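Local structure of ComZ (Thermus thermophilus, 6QVI) at residues Q103-V111 / V123-N131; F238-I246 / E263-S271. The protein is a competence-associated pilin that probably serves as a DNA receptor at the pilus tip during natural transformation. One frame throughout, in Å; residues are numbered along the deposited sequence.

Contact 1: residues Q103-V111 / V123-N131; sequences QDDQLFTLV and VQATFRISN
F108 and F127 face each other as a hydrogen-bonded pair in an antiparallel beta-hairpin, strands 107-115 and 120-130, part of the sheet that packs on helix 12-40, as expected of a pilin-like domain. Two reciprocal bonds join them, F108 N to F127 O at 2.9 Å and F127 N to F108 O at 2.7 Å. L110 and A125 repeat the pattern, and I129 N to Q106 O carries it past the strand end.

Side chains then sort by face. With F108, L110 and A125 lies F127, whose ring meets L110 CB edge-on through CE1 (3.8 Å), touches K29 of the helix and meets the ring of F518. The other face is more polar: T109 OG1 and T126 OG1 make a weak hydrogen bond (3.3 Å), and V111 lies alongside Q124. Here the bends of the R128 chain fold it alongside L107, whose CD2 sits over one guanidinium face, 3.7 Å from the plane and offset toward its rim, while R128 NH1 forms a long salt bridge with D104 OD2 (3.7 Å). The carboxylate is itself steadied by an Asx turn: D104 OD1 accepts from Q106 N at 3.0 Å, on its anti side and 30° out of plane.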
loop_
_atom_site.group_PDB
_atom_site.type_symbol
_atom_site.label_atom_id
_atom_site.label_comp_id
_atom_site.label_asym_id
_atom_site.label_seq_id
_atom_site.Cartn_x
_atom_site.Cartn_y
_atom_site.Cartn_z
ATOM N N GLN A 103 -9.834 21.918 15.574
ATOM C CA GLN A 103 -10.516 21.785 14.286
ATOM C C GLN A 103 -9.736 20.896 13.317
ATOM O O GLN A 103 -10.211 19.830 12.905
ATOM C CB GLN A 103 -10.727 23.164 13.656
ATOM C CG GLN A 103 -11.060 24.257 14.643
ATOM C CD GLN A 103 -12.539 24.312 14.979
ATOM O OE1 GLN A 103 -13.387 23.944 14.167
ATOM N NE2 GLN A 103 -12.854 24.788 16.179
ATOM N N ASP A 104 -8.538 21.333 12.941
ATOM C CA ASP A 104 -7.715 20.671 11.937
ATOM C C ASP A 104 -6.754 19.693 12.616
ATOM O O ASP A 104 -5.850 20.112 13.344
ATOM C CB ASP A 104 -6.970 21.749 11.161
ATOM C CG ASP A 104 -6.374 21.261 9.872
ATOM O OD1 ASP A 104 -5.949 20.088 9.819
ATOM O OD2 ASP A 104 -6.286 22.078 8.927
ATOM N N ASP A 105 -6.916 18.398 12.345
ATOM C CA ASP A 105 -6.092 17.360 12.957
ATOM C C ASP A 105 -4.684 17.302 12.371
ATOM O O ASP A 105 -3.944 16.352 12.666
ATOM C CB ASP A 105 -6.763 15.987 12.821
ATOM C CG ASP A 105 -6.997 15.587 11.363
ATOM O OD1 ASP A 105 -7.067 14.364 11.086
ATOM O OD2 ASP A 105 -7.106 16.489 10.487
ATOM N N GLN A 106 -4.308 18.277 11.540
ATOM C CA GLN A 106 -2.964 18.362 10.980
ATOM C C GLN A 106 -2.158 19.534 11.540
ATOM O O GLN A 106 -0.960 19.642 11.237
ATOM C CB GLN A 106 -3.019 18.484 9.458
ATOM C CG GLN A 106 -3.967 17.538 8.836
ATOM C CD GLN A 106 -3.779 17.492 7.349
ATOM O OE1 GLN A 106 -3.601 16.423 6.781
ATOM N NE2 GLN A 106 -3.755 18.660 6.715
ATOM N N LEU A 107 -2.808 20.459 12.251
ATOM C CA LEU A 107 -2.155 21.627 12.831
ATOM C C LEU A 107 -1.691 21.314 14.246
ATOM O O LEU A 107 -2.504 20.962 15.109
ATOM C CB LEU A 107 -3.111 22.814 12.808
ATOM C CG LEU A 107 -3.518 23.163 11.386
ATOM C CD1 LEU A 107 -4.115 24.548 11.326
ATOM C CD2 LEU A 107 -2.246 23.086 10.518
ATOM N N PHE A 108 -0.391 21.459 14.483
ATOM C CA PHE A 108 0.166 21.249 15.808
ATOM C C PHE A 108 0.995 22.452 16.238
ATOM O O PHE A 108 1.720 23.046 15.431
ATOM C CB PHE A 108 1.030 19.989 15.833
ATOM C CG PHE A 108 0.296 18.742 15.456
ATOM C CD1 PHE A 108 0.124 18.407 14.116
ATOM C CD2 PHE A 108 -0.210 17.893 16.427
ATOM C CE1 PHE A 108 -0.554 17.281 13.750
ATOM C CE2 PHE A 108 -0.895 16.738 16.053
ATOM C CZ PHE A 108 -1.058 16.438 14.716
ATOM N N THR A 109 0.894 22.786 17.523
ATOM C CA THR A 109 1.678 23.868 18.138
ATOM C C THR A 109 2.613 23.257 19.170
ATOM O O THR A 109 2.168 22.549 20.087
ATOM C CB THR A 109 0.777 24.950 18.782
ATOM O OG1 THR A 109 -0.109 25.538 17.787
ATOM C CG2 THR A 109 1.613 26.079 19.479
ATOM N N LEU A 110 3.909 23.496 18.988
ATOM C CA LEU A 110 4.941 23.099 19.950
ATOM C C LEU A 110 5.325 24.325 20.794
ATOM O O LEU A 110 5.632 25.386 20.237
ATOM C CB LEU A 110 6.166 22.556 19.224
ATOM C CG LEU A 110 7.284 21.937 20.051
ATOM C CD1 LEU A 110 6.841 20.879 21.108
ATOM C CD2 LEU A 110 8.392 21.441 19.156
ATOM N N VAL A 111 5.233 24.210 22.122
ATOM C CA VAL A 111 5.501 25.335 23.030
ATOM C C VAL A 111 6.543 24.931 24.068
ATOM O O VAL A 111 6.385 23.913 24.756
ATOM C CB VAL A 111 4.211 25.827 23.726
ATOM C CG1 VAL A 111 4.518 26.604 24.957
ATOM C CG2 VAL A 111 3.442 26.709 22.831
ATOM N N VAL A 123 8.812 30.297 23.774
ATOM C CA VAL A 123 8.907 30.276 22.317
ATOM C C VAL A 123 8.014 29.174 21.763
ATOM O O VAL A 123 7.838 28.105 22.362
ATOM C CB VAL A 123 10.365 30.092 21.830
ATOM C CG1 VAL A 123 11.260 31.059 22.544
ATOM C CG2 VAL A 123 10.851 28.683 21.976
ATOM N N GLN A 124 7.487 29.403 20.576
ATOM C CA GLN A 124 6.505 28.440 20.116
ATOM C C GLN A 124 6.485 28.407 18.602
ATOM O O GLN A 124 6.854 29.393 17.951
ATOM C CB GLN A 124 5.130 28.778 20.695
ATOM C CG GLN A 124 4.322 29.803 19.999
ATOM C CD GLN A 124 2.905 29.864 20.578
ATOM O OE1 GLN A 124 2.709 29.641 21.777
ATOM N NE2 GLN A 124 1.911 30.113 19.723
ATOM N N ALA A 125 6.114 27.239 18.054
ATOM C CA ALA A 125 5.986 27.057 16.607
ATOM C C ALA A 125 4.750 26.246 16.255
ATOM O O ALA A 125 4.415 25.252 16.922
ATOM C CB ALA A 125 7.217 26.373 16.012
ATOM N N THR A 126 4.103 26.662 15.174
ATOM C CA THR A 126 2.968 25.940 14.639
ATOM C C THR A 126 3.379 25.224 13.357
ATOM O O THR A 126 3.869 25.857 12.410
ATOM C CB THR A 126 1.818 26.874 14.306
ATOM O OG1 THR A 126 1.325 27.456 15.510
ATOM C CG2 THR A 126 0.700 26.073 13.626
ATOM N N PHE A 127 3.080 23.929 13.301
ATOM C CA PHE A 127 3.361 23.109 12.139
ATOM C C PHE A 127 2.077 22.596 11.519
ATOM O O PHE A 127 1.067 22.409 12.195
ATOM C CB PHE A 127 4.231 21.920 12.483
ATOM C CG PHE A 127 5.380 22.246 13.307
ATOM C CD1 PHE A 127 5.246 22.375 14.675
ATOM C CD2 PHE A 127 6.621 22.425 12.720
ATOM C CE1 PHE A 127 6.338 22.677 15.458
ATOM C CE2 PHE A 127 7.709 22.745 13.503
ATOM C CZ PHE A 127 7.565 22.859 14.874
ATOM N N ARG A 128 2.195 22.165 10.286
ATOM C CA ARG A 128 1.124 21.490 9.608
ATOM C C ARG A 128 1.832 20.213 9.247
ATOM O O ARG A 128 2.827 20.239 8.596
ATOM C CB ARG A 128 0.700 22.232 8.380
ATOM C CG ARG A 128 0.425 21.322 7.215
ATOM C CD ARG A 128 -0.912 21.616 6.591
ATOM N NE ARG A 128 -1.096 23.028 6.344
ATOM C CZ ARG A 128 -2.248 23.647 6.523
ATOM N NH1 ARG A 128 -3.298 22.959 6.947
ATOM N NH2 ARG A 128 -2.346 24.944 6.283
ATOM N N ILE A 129 1.323 19.097 9.712
ATOM C CA ILE A 129 1.952 17.801 9.515
ATOM C C ILE A 129 0.928 16.822 8.978
ATOM O O ILE A 129 -0.115 16.599 9.606
ATOM C CB ILE A 129 2.565 17.230 10.801
ATOM C CG1 ILE A 129 3.464 18.276 11.471
ATOM C CG2 ILE A 129 3.309 15.921 10.507
ATOM C CD1 ILE A 129 4.052 17.738 12.741
ATOM N N SER A 130 1.240 16.202 7.831
ATOM C CA SER A 130 0.396 15.151 7.283
ATOM C C SER A 130 1.286 14.044 6.742
ATOM O O SER A 130 2.350 14.319 6.174
ATOM C CB SER A 130 -0.547 15.732 6.224
ATOM O OG SER A 130 0.159 16.171 5.078
ATOM N N ASN A 131 0.893 12.795 6.988
ATOM C CA ASN A 131 1.665 11.648 6.513
ATOM C C ASN A 131 1.162 11.105 5.168
ATOM O O ASN A 131 0.051 11.392 4.711
ATOM C CB ASN A 131 1.642 10.541 7.573
ATOM C CG ASN A 131 2.576 10.841 8.752
ATOM O OD1 ASN A 131 3.797 10.682 8.643
ATOM N ND2 ASN A 131 2.002 11.308 9.878
#

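Contact 2: residues F238-I246 / E263-S271; sequences FVGRGAQDI and EAMGGFDLS
The F238 ring carries the D269 carboxylate on one face, the two planes stacked 21° apart, with OD2 displaced toward the ring's rim. This stack sits on a step of the parallel beta-solenoid, in which strand 237-239 lies between strands 212-214 and 265-266, parallel to both. D269 CB joins the carboxylate over the ring in a CH-pi contact, 4.0 Å from the F238 ring centroid. At the edge, near the ring plane, sits the carbonyl oxygen of G267, while A264 CB approaches obliquely, 3.8 Å from F238 CE2. A carboxylate over a phenyl face is not expected to be favourable by itself; the salt bridge from R213 to D269 OD2 probably offsets this. The second ring, F268, has F238 O near its edge.

F238 bridges G266, and V239 N donates to G266 O at 2.9 Å. Further along, F268 N donates to G240 O at 2.8 Å in a nearly straight bond (171° at the hydrogen). G267, between the two bonded residues of its segment, packs its CA against the far end of the turn, 3.4 Å from G242 N, where both residues are glycine.

G240 and G242 belong to a type II' turn from V239 to G242, braced by D245, whose OD1 accepts from R241 N at 3.0 Å and weakly from R241 NE. D245 OD2 has its own salt bridge to K218, and R241 NH2 pairs with D170. Beyond the turn, I246 and M265 meet tip to tip. The M265 CB bond leads away from 238-246, but chi1 near 170° and the turn at chi3 bring the chain back: SD lies nearest I246 CG2, and M265 CG rests 3.5 Å from I246 CD1.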
loop_
_atom_site.group_PDB
_atom_site.type_symbol
_atom_site.label_atom_id
_atom_site.label_comp_id
_atom_site.label_asym_id
_atom_site.label_seq_id
_atom_site.Cartn_x
_atom_site.Cartn_y
_atom_site.Cartn_z
ATOM N N PHE A 238 -15.305 4.460 6.157
ATOM C CA PHE A 238 -15.376 5.820 5.628
ATOM C C PHE A 238 -15.945 5.840 4.208
ATOM O O PHE A 238 -15.216 5.617 3.233
ATOM C CB PHE A 238 -13.982 6.421 5.703
ATOM C CG PHE A 238 -13.334 6.195 7.023
ATOM C CD1 PHE A 238 -12.241 5.356 7.147
ATOM C CD2 PHE A 238 -13.873 6.795 8.172
ATOM C CE1 PHE A 238 -11.656 5.153 8.390
ATOM C CE2 PHE A 238 -13.299 6.604 9.423
ATOM C CZ PHE A 238 -12.189 5.782 9.539
ATOM N N VAL A 239 -17.224 6.206 4.076
ATOM C CA VAL A 239 -17.917 6.070 2.796
ATOM C C VAL A 239 -18.558 7.383 2.385
ATOM O O VAL A 239 -19.402 7.914 3.116
ATOM C CB VAL A 239 -18.990 4.962 2.852
ATOM C CG1 VAL A 239 -19.894 5.003 1.609
ATOM C CG2 VAL A 239 -18.342 3.608 3.004
ATOM N N GLY A 240 -18.225 7.855 1.183
ATOM C CA GLY A 240 -18.946 8.948 0.531
ATOM C C GLY A 240 -18.985 10.248 1.333
ATOM O O GLY A 240 -18.016 10.656 1.979
ATOM N N ARG A 241 -20.144 10.902 1.292
ATOM C CA ARG A 241 -20.354 12.235 1.829
ATOM C C ARG A 241 -20.567 12.273 3.331
ATOM O O ARG A 241 -20.799 13.357 3.866
ATOM C CB ARG A 241 -21.543 12.889 1.115
ATOM C CG ARG A 241 -21.127 13.405 -0.253
ATOM C CD ARG A 241 -22.271 13.701 -1.175
ATOM N NE ARG A 241 -22.996 12.477 -1.449
ATOM C CZ ARG A 241 -24.073 12.389 -2.217
ATOM N NH1 ARG A 241 -24.569 13.464 -2.844
ATOM N NH2 ARG A 241 -24.651 11.205 -2.345
ATOM N N GLY A 242 -20.476 11.167 4.029
ATOM C CA GLY A 242 -20.836 11.149 5.430
ATOM C C GLY A 242 -21.374 9.796 5.849
ATOM O O GLY A 242 -21.429 8.853 5.072
ATOM N N ALA A 243 -21.779 9.721 7.111
ATOM C CA ALA A 243 -22.403 8.499 7.594
ATOM C C ALA A 243 -23.743 8.204 6.915
ATOM O O ALA A 243 -24.232 7.088 7.009
ATOM C CB ALA A 243 -22.609 8.578 9.104
ATOM N N GLN A 244 -24.340 9.204 6.256
ATOM C CA GLN A 244 -25.610 9.039 5.554
ATOM C C GLN A 244 -25.494 7.939 4.492
ATOM O O GLN A 244 -26.456 7.186 4.253
ATOM C CB GLN A 244 -26.018 10.321 4.863
ATOM C CG GLN A 244 -25.849 11.569 5.660
ATOM C CD GLN A 244 -24.475 12.131 5.466
ATOM O OE1 GLN A 244 -23.715 12.346 6.415
ATOM N NE2 GLN A 244 -24.135 12.366 4.213
ATOM N N ASP A 245 -24.346 7.846 3.813
ATOM C CA ASP A 245 -24.183 6.947 2.679
ATOM C C ASP A 245 -23.738 5.551 3.090
ATOM O O ASP A 245 -23.284 4.774 2.244
ATOM C CB ASP A 245 -23.189 7.544 1.671
ATOM C CG ASP A 245 -23.662 8.890 1.103
ATOM O OD1 ASP A 245 -22.807 9.672 0.623
ATOM O OD2 ASP A 245 -24.880 9.166 1.152
ATOM N N ILE A 246 -23.876 5.222 4.370
ATOM C CA ILE A 246 -23.699 3.869 4.873
ATOM C C ILE A 246 -25.099 3.365 5.211
ATOM O O ILE A 246 -25.615 3.638 6.289
ATOM C CB ILE A 246 -22.716 3.850 6.052
ATOM C CG1 ILE A 246 -21.397 4.488 5.605
ATOM C CG2 ILE A 246 -22.469 2.456 6.547
ATOM C CD1 ILE A 246 -20.365 4.584 6.686
ATOM N N GLU A 263 -14.964 0.556 14.473
ATOM C CA GLU A 263 -14.554 1.551 15.441
ATOM C C GLU A 263 -15.070 2.922 15.044
ATOM O O GLU A 263 -15.687 3.624 15.850
ATOM C CB GLU A 263 -13.033 1.575 15.504
ATOM C CG GLU A 263 -12.406 0.291 16.011
ATOM C CD GLU A 263 -10.890 0.397 16.119
ATOM O OE1 GLU A 263 -10.273 -0.492 16.746
ATOM O OE2 GLU A 263 -10.320 1.375 15.578
ATOM N N ALA A 264 -14.823 3.321 13.807
ATOM C CA ALA A 264 -15.256 4.610 13.307
ATOM C C ALA A 264 -16.136 4.416 12.082
ATOM O O ALA A 264 -15.959 3.469 11.310
ATOM C CB ALA A 264 -14.051 5.489 12.955
ATOM N N MET A 265 -17.050 5.358 11.879
ATOM C CA MET A 265 -17.993 5.258 10.773
ATOM C C MET A 265 -18.420 6.664 10.362
ATOM O O MET A 265 -19.237 7.284 11.047
ATOM C CB MET A 265 -19.194 4.425 11.175
ATOM C CG MET A 265 -20.275 4.497 10.149
ATOM S SD MET A 265 -21.442 3.136 10.124
ATOM C CE MET A 265 -22.960 4.121 10.217
ATOM N N GLY A 266 -17.818 7.184 9.292
ATOM C CA GLY A 266 -18.294 8.414 8.684
ATOM C C GLY A 266 -18.158 8.474 7.172
ATOM O O GLY A 266 -18.180 7.440 6.497
ATOM N N GLY A 267 -17.835 9.648 6.637
ATOM C CA GLY A 267 -17.657 9.786 5.212
ATOM C C GLY A 267 -16.243 9.436 4.829
ATOM O O GLY A 267 -15.447 8.984 5.647
ATOM N N PHE A 268 -15.948 9.591 3.545
ATOM C CA PHE A 268 -14.611 9.308 3.043
ATOM C C PHE A 268 -13.632 10.218 3.770
ATOM O O PHE A 268 -13.828 11.443 3.827
ATOM C CB PHE A 268 -14.568 9.544 1.538
ATOM C CG PHE A 268 -13.237 9.254 0.895
ATOM C CD1 PHE A 268 -12.777 7.946 0.689
ATOM C CD2 PHE A 268 -12.454 10.301 0.458
ATOM C CE1 PHE A 268 -11.558 7.722 0.037
ATOM C CE2 PHE A 268 -11.232 10.081 -0.161
ATOM C CZ PHE A 268 -10.779 8.806 -0.367
ATOM N N ASP A 269 -12.636 9.605 4.404
ATOM C CA ASP A 269 -11.740 10.267 5.353
ATOM C C ASP A 269 -10.370 10.597 4.772
ATOM O O ASP A 269 -9.358 10.436 5.453
ATOM C CB ASP A 269 -11.576 9.386 6.572
ATOM C CG ASP A 269 -10.804 8.145 6.259
ATOM O OD1 ASP A 269 -10.989 7.577 5.151
ATOM O OD2 ASP A 269 -10.021 7.728 7.125
ATOM N N LEU A 270 -10.273 11.050 3.526
ATOM C CA LEU A 270 -8.955 11.320 2.974
ATOM C C LEU A 270 -8.968 12.587 2.139
ATOM O O LEU A 270 -9.867 12.809 1.324
ATOM C CB LEU A 270 -8.460 10.174 2.096
ATOM C CG LEU A 270 -8.091 8.801 2.656
ATOM C CD1 LEU A 270 -7.681 7.801 1.500
ATOM C CD2 LEU A 270 -7.025 8.901 3.709
ATOM N N SER A 271 -7.962 13.410 2.360
ATOM C CA SER A 271 -7.618 14.507 1.482
ATOM C C SER A 271 -6.509 14.006 0.570
ATOM O O SER A 271 -5.743 13.108 0.939
ATOM C CB SER A 271 -7.174 15.733 2.273
ATOM O OG SER A 271 -6.488 15.354 3.461
#

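How the contacts relate
The two contacts show how one chain uses beta pairing in two ways. Contact 1 is an antiparallel hairpin of two strands consecutive in sequence, in the pilin-like domain; contact 2 joins successive parallel strands of the beta-solenoid, the intervening excursion carrying the C254-C261 disulfide. They follow in series, contact 1 closing before contact 2 opens. Their centres lie 25 Å apart, yet their nearest atoms approach to about 5 Å without touching, so the two domains come near each other here. The centre of contact 1 lies about 26 Å, and that of contact 2 about 20 Å, from the centre of the chain. Both are structural pairings, one in each domain.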